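Local structure of uncharacterized protein (Bacteroides caccae, 3NO2) at residues T114-R128 with V140-N154. The protein is of unknown function but folds as a six-bladed beta-propeller related to the Mal s 1 allergenic protein-like family. Residues are numbered along the deposited sequence; the frame is centred on the assembly and turned at random.
Sequences TEFETGIERPHAQFR and VPLFATSEVREIAPN
Arg128 and Phe143 cross at about a right angle in a tilted, offset contact: the flat guanidinium, its plane 37° from the ring's, and the CG methylene pack on the phenyl, with NH2 3.5 Å from CE2. A bend at chi2 (-68°) folds the arginine back. Its many N-H groups suit a cluster of carbonyls: NH1 and NH2 both donate to His124 O and NH1 also to Phe127 O, three bonds that help to hold the guanidinium's orientation; NH2 also meets a bound citrate, probably from the crystallisation liquor. Phe143 N donates an almost straight bond to Gln126 O (2.9 Å, 171°) and Ala144 N bonds Ala125 O, tying the Phe143–Ser146 type I turn to the loop. Small side chains suit this approach, Ala125 CB lying 4.1 Å from Ala144 CB, on which branched Ile120 also packs. Leu142 brings CD2 to the edge of the Phe127 ring. Beta-branched Val140 meets two rings, CG1 touching Phe127 CD2 and Phe116 CZ, CG2 4.0 Å from Phe116 CZ. Ile151 CG1 sits over one face of Phe116, toward its rim. In the conformer described, extended Arg149, with Leu142 CD1 over one guanidinium face, donates from NH2 to Thr118 O (2.9 Å); a salt bridge to Glu147 OE2 probably helps to hold it. Thr114 OG1 donates to Pro153 O (2.7 Å). Outer strand 110-116 and its following loop thus pack against strands 138-142 and 147-151, the blade-to-blade interface of a six-bladed beta-propeller.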
# COMPACT_ATOMS: atom_id res chain seq x y z
N THR A 114 -6.53 15.86 8.99
CA THR A 114 -6.90 16.53 7.77
C THR A 114 -8.16 15.93 7.21
O THR A 114 -8.29 14.70 7.13
CB THR A 114 -5.75 16.37 6.74
OG1 THR A 114 -4.58 17.01 7.29
CG2 THR A 114 -6.11 16.97 5.33
N GLU A 115 -9.12 16.76 6.85
CA GLU A 115 -10.35 16.34 6.19
C GLU A 115 -10.42 16.94 4.79
O GLU A 115 -10.07 18.11 4.58
CB GLU A 115 -11.57 16.79 6.98
CG GLU A 115 -11.71 16.11 8.33
CD GLU A 115 -12.91 16.59 9.15
OE1 GLU A 115 -13.38 17.71 8.90
OE2 GLU A 115 -13.35 15.87 10.04
N PHE A 116 -10.91 16.16 3.82
CA PHE A 116 -11.11 16.66 2.47
C PHE A 116 -12.24 15.87 1.84
O PHE A 116 -12.51 14.72 2.18
CB PHE A 116 -9.80 16.58 1.67
CG PHE A 116 -9.28 15.16 1.46
CD1 PHE A 116 -8.57 14.52 2.44
CD2 PHE A 116 -9.46 14.52 0.25
CE1 PHE A 116 -8.10 13.23 2.26
CE2 PHE A 116 -8.97 13.23 0.07
CZ PHE A 116 -8.30 12.60 1.08
N GLU A 117 -12.91 16.49 0.89
CA GLU A 117 -13.94 15.85 0.11
C GLU A 117 -13.48 15.63 -1.32
O GLU A 117 -12.98 16.55 -2.02
CB GLU A 117 -15.23 16.67 0.15
CG GLU A 117 -16.36 16.13 -0.70
CD GLU A 117 -16.71 14.67 -0.39
OE1 GLU A 117 -16.83 14.35 0.78
OE2 GLU A 117 -16.82 13.87 -1.36
N THR A 118 -13.60 14.38 -1.76
CA THR A 118 -13.14 13.97 -3.08
C THR A 118 -14.17 14.17 -4.16
O THR A 118 -13.81 14.16 -5.34
CB THR A 118 -12.77 12.47 -3.11
OG1 THR A 118 -13.90 11.66 -2.76
CG2 THR A 118 -11.57 12.17 -2.18
N GLY A 119 -15.42 14.23 -3.78
CA GLY A 119 -16.50 14.26 -4.78
C GLY A 119 -16.91 12.86 -5.24
O GLY A 119 -17.88 12.71 -6.02
N ILE A 120 -16.26 11.81 -4.76
CA ILE A 120 -16.52 10.43 -5.18
C ILE A 120 -17.47 9.80 -4.18
O ILE A 120 -17.14 9.66 -3.00
CB ILE A 120 -15.21 9.64 -5.26
CG1 ILE A 120 -14.32 10.22 -6.35
CG2 ILE A 120 -15.45 8.16 -5.46
CD1 ILE A 120 -12.85 9.75 -6.28
N GLU A 121 -18.67 9.43 -4.62
CA GLU A 121 -19.74 9.02 -3.72
C GLU A 121 -19.41 7.76 -2.89
O GLU A 121 -19.53 7.78 -1.65
CB GLU A 121 -21.05 8.88 -4.50
CG GLU A 121 -22.21 8.35 -3.64
CD GLU A 121 -23.62 8.67 -4.19
OE1 GLU A 121 -23.75 9.33 -5.23
OE2 GLU A 121 -24.57 8.29 -3.52
N ARG A 122 -18.99 6.68 -3.51
CA ARG A 122 -18.69 5.45 -2.77
C ARG A 122 -17.33 5.51 -2.12
O ARG A 122 -16.33 5.68 -2.80
CB ARG A 122 -18.77 4.23 -3.66
CG ARG A 122 -18.87 2.94 -2.81
CD ARG A 122 -19.08 1.67 -3.53
NE ARG A 122 -19.09 0.59 -2.53
CZ ARG A 122 -18.52 -0.58 -2.68
NH1 ARG A 122 -17.98 -0.96 -3.80
NH2 ARG A 122 -18.47 -1.40 -1.62
N PRO A 123 -17.27 5.37 -0.79
CA PRO A 123 -15.94 5.42 -0.14
C PRO A 123 -14.97 4.41 -0.74
O PRO A 123 -13.78 4.69 -0.94
CB PRO A 123 -16.27 5.14 1.33
CG PRO A 123 -17.62 5.75 1.51
CD PRO A 123 -18.35 5.38 0.23
N HIS A 124 -15.45 3.22 -1.11
CA HIS A 124 -14.59 2.21 -1.65
C HIS A 124 -13.91 2.66 -2.97
O HIS A 124 -12.89 2.10 -3.33
CB HIS A 124 -15.39 0.91 -1.93
CG HIS A 124 -14.58 -0.31 -2.01
ND1 HIS A 124 -13.83 -0.78 -0.95
CD2 HIS A 124 -14.45 -1.24 -2.99
CE1 HIS A 124 -13.27 -1.92 -1.29
NE2 HIS A 124 -13.64 -2.24 -2.52
N ALA A 125 -14.52 3.59 -3.70
CA ALA A 125 -14.01 4.09 -4.96
C ALA A 125 -13.06 5.26 -4.81
O ALA A 125 -12.69 5.87 -5.81
CB ALA A 125 -15.19 4.46 -5.91
N GLN A 126 -12.70 5.60 -3.58
CA GLN A 126 -11.76 6.69 -3.29
C GLN A 126 -10.33 6.17 -3.33
O GLN A 126 -9.79 5.90 -4.40
CB GLN A 126 -12.12 7.41 -1.99
CG GLN A 126 -13.50 8.11 -2.09
CD GLN A 126 -13.96 8.73 -0.79
OE1 GLN A 126 -13.21 8.80 0.19
NE2 GLN A 126 -15.22 9.18 -0.75
N PHE A 127 -9.67 6.00 -2.18
CA PHE A 127 -8.26 5.68 -2.15
C PHE A 127 -7.98 4.41 -1.39
O PHE A 127 -8.82 3.83 -0.67
CB PHE A 127 -7.45 6.83 -1.55
CG PHE A 127 -7.91 7.25 -0.18
CD1 PHE A 127 -7.52 6.57 0.97
CD2 PHE A 127 -8.79 8.33 -0.04
CE1 PHE A 127 -7.95 7.02 2.24
CE2 PHE A 127 -9.19 8.75 1.21
CZ PHE A 127 -8.76 8.09 2.31
N ARG A 128 -6.72 3.94 -1.54
CA ARG A 128 -6.17 2.89 -0.72
C ARG A 128 -5.03 3.48 0.11
O ARG A 128 -5.27 3.84 1.29
CB ARG A 128 -5.79 1.67 -1.55
CG ARG A 128 -7.00 1.03 -2.21
CD ARG A 128 -7.96 0.39 -1.21
NE ARG A 128 -9.14 -0.18 -1.88
CZ ARG A 128 -10.23 0.47 -2.21
NH1 ARG A 128 -10.39 1.73 -1.90
NH2 ARG A 128 -11.15 -0.15 -2.94
N VAL A 140 -2.77 11.57 -2.66
CA VAL A 140 -3.98 10.78 -2.56
C VAL A 140 -4.31 10.21 -3.94
O VAL A 140 -4.83 10.95 -4.82
CB VAL A 140 -5.15 11.61 -2.07
CG1 VAL A 140 -6.41 10.73 -1.91
CG2 VAL A 140 -4.78 12.39 -0.76
N PRO A 141 -4.01 8.93 -4.18
CA PRO A 141 -4.41 8.31 -5.44
C PRO A 141 -5.88 7.93 -5.37
O PRO A 141 -6.33 7.41 -4.33
CB PRO A 141 -3.53 7.06 -5.56
CG PRO A 141 -2.65 7.05 -4.28
CD PRO A 141 -3.36 7.96 -3.30
N LEU A 142 -6.64 8.14 -6.44
CA LEU A 142 -8.08 7.88 -6.43
C LEU A 142 -8.49 6.98 -7.56
O LEU A 142 -8.14 7.19 -8.72
CB LEU A 142 -8.88 9.18 -6.51
CG LEU A 142 -8.69 10.14 -5.32
CD1 LEU A 142 -9.30 11.54 -5.68
CD2 LEU A 142 -9.30 9.59 -4.03
N PHE A 143 -9.26 5.95 -7.21
CA PHE A 143 -9.76 4.96 -8.16
C PHE A 143 -10.73 5.56 -9.17
O PHE A 143 -10.52 5.47 -10.38
CB PHE A 143 -10.51 3.83 -7.47
CG PHE A 143 -9.68 2.73 -6.82
CD1 PHE A 143 -8.36 2.87 -6.46
CD2 PHE A 143 -10.30 1.52 -6.58
CE1 PHE A 143 -7.69 1.78 -5.88
CE2 PHE A 143 -9.63 0.47 -5.99
CZ PHE A 143 -8.34 0.62 -5.61
N ALA A 144 -11.83 6.15 -8.70
CA ALA A 144 -12.96 6.44 -9.58
C ALA A 144 -12.51 7.35 -10.72
O ALA A 144 -12.93 7.16 -11.87
CB ALA A 144 -14.11 7.13 -8.83
N THR A 145 -11.67 8.34 -10.41
CA THR A 145 -11.27 9.44 -11.30
C THR A 145 -9.85 9.23 -11.85
O THR A 145 -9.36 10.10 -12.59
CB THR A 145 -11.37 10.76 -10.58
OG1 THR A 145 -10.59 10.64 -9.35
CG2 THR A 145 -12.80 11.06 -10.15
N SER A 146 -9.21 8.10 -11.57
CA SER A 146 -7.87 7.77 -12.05
C SER A 146 -6.89 8.91 -11.94
O SER A 146 -6.36 9.35 -12.96
CB SER A 146 -7.90 7.33 -13.53
OG SER A 146 -8.87 6.32 -13.71
N GLU A 147 -6.74 9.44 -10.73
CA GLU A 147 -5.87 10.59 -10.47
C GLU A 147 -5.00 10.36 -9.27
O GLU A 147 -5.19 9.41 -8.49
CB GLU A 147 -6.66 11.87 -10.29
CG GLU A 147 -7.59 11.89 -9.13
CD GLU A 147 -8.46 13.16 -9.11
OE1 GLU A 147 -7.96 14.26 -9.44
OE2 GLU A 147 -9.65 13.03 -8.77
N VAL A 148 -4.04 11.26 -9.12
CA VAL A 148 -3.40 11.54 -7.85
C VAL A 148 -3.60 12.99 -7.51
O VAL A 148 -3.28 13.87 -8.32
CB VAL A 148 -1.90 11.24 -7.85
CG1 VAL A 148 -1.26 11.83 -6.56
CG2 VAL A 148 -1.64 9.72 -7.99
N ARG A 149 -4.16 13.27 -6.34
CA ARG A 149 -4.30 14.64 -5.87
C ARG A 149 -3.28 14.93 -4.76
O ARG A 149 -2.86 14.03 -4.00
CB ARG A 149 -5.69 14.88 -5.32
CG ARG A 149 -6.77 15.00 -6.38
CD ARG A 149 -8.13 15.31 -5.74
NE ARG A 149 -9.23 14.83 -6.54
CZ ARG A 149 -10.51 14.98 -6.23
NH1 ARG A 149 -10.87 15.63 -5.13
NH2 ARG A 149 -11.44 14.49 -7.03
N GLU A 150 -2.84 16.18 -4.70
CA GLU A 150 -1.97 16.63 -3.63
C GLU A 150 -2.82 17.53 -2.73
O GLU A 150 -3.39 18.53 -3.20
CB GLU A 150 -0.74 17.37 -4.16
CG GLU A 150 0.30 17.66 -3.06
CD GLU A 150 1.55 18.34 -3.57
OE1 GLU A 150 1.93 18.10 -4.73
OE2 GLU A 150 2.16 19.13 -2.80
N ILE A 151 -2.97 17.14 -1.47
CA ILE A 151 -3.88 17.77 -0.50
C ILE A 151 -3.03 18.39 0.63
O ILE A 151 -2.19 17.73 1.24
CB ILE A 151 -4.84 16.71 0.07
CG1 ILE A 151 -5.72 16.06 -1.03
CG2 ILE A 151 -5.75 17.34 1.19
CD1 ILE A 151 -6.56 17.02 -1.73
N ALA A 152 -3.24 19.67 0.92
CA ALA A 152 -2.57 20.32 2.03
C ALA A 152 -3.11 19.81 3.38
O ALA A 152 -4.21 19.29 3.46
CB ALA A 152 -2.81 21.82 1.91
N PRO A 153 -2.37 20.10 4.46
CA PRO A 153 -2.89 19.67 5.76
C PRO A 153 -4.22 20.26 6.15
O PRO A 153 -4.96 19.62 6.92
CB PRO A 153 -1.81 20.07 6.73
CG PRO A 153 -0.56 20.04 5.94
CD PRO A 153 -0.98 20.53 4.54
N ASN A 154 -4.59 21.44 5.61
CA ASN A 154 -5.93 21.98 5.90
C ASN A 154 -7.00 21.44 5.00
O ASN A 154 -8.16 21.83 5.10
CB ASN A 154 -5.92 23.50 5.93
CG ASN A 154 -5.71 24.13 4.58
OD1 ASN A 154 -5.45 23.44 3.60
ND2 ASN A 154 -5.80 25.47 4.51
O HOH W 1 -10.24 16.89 -2.60
O HOH W 2 -13.62 17.44 -4.92
O HOH W 3 -5.37 4.93 -3.76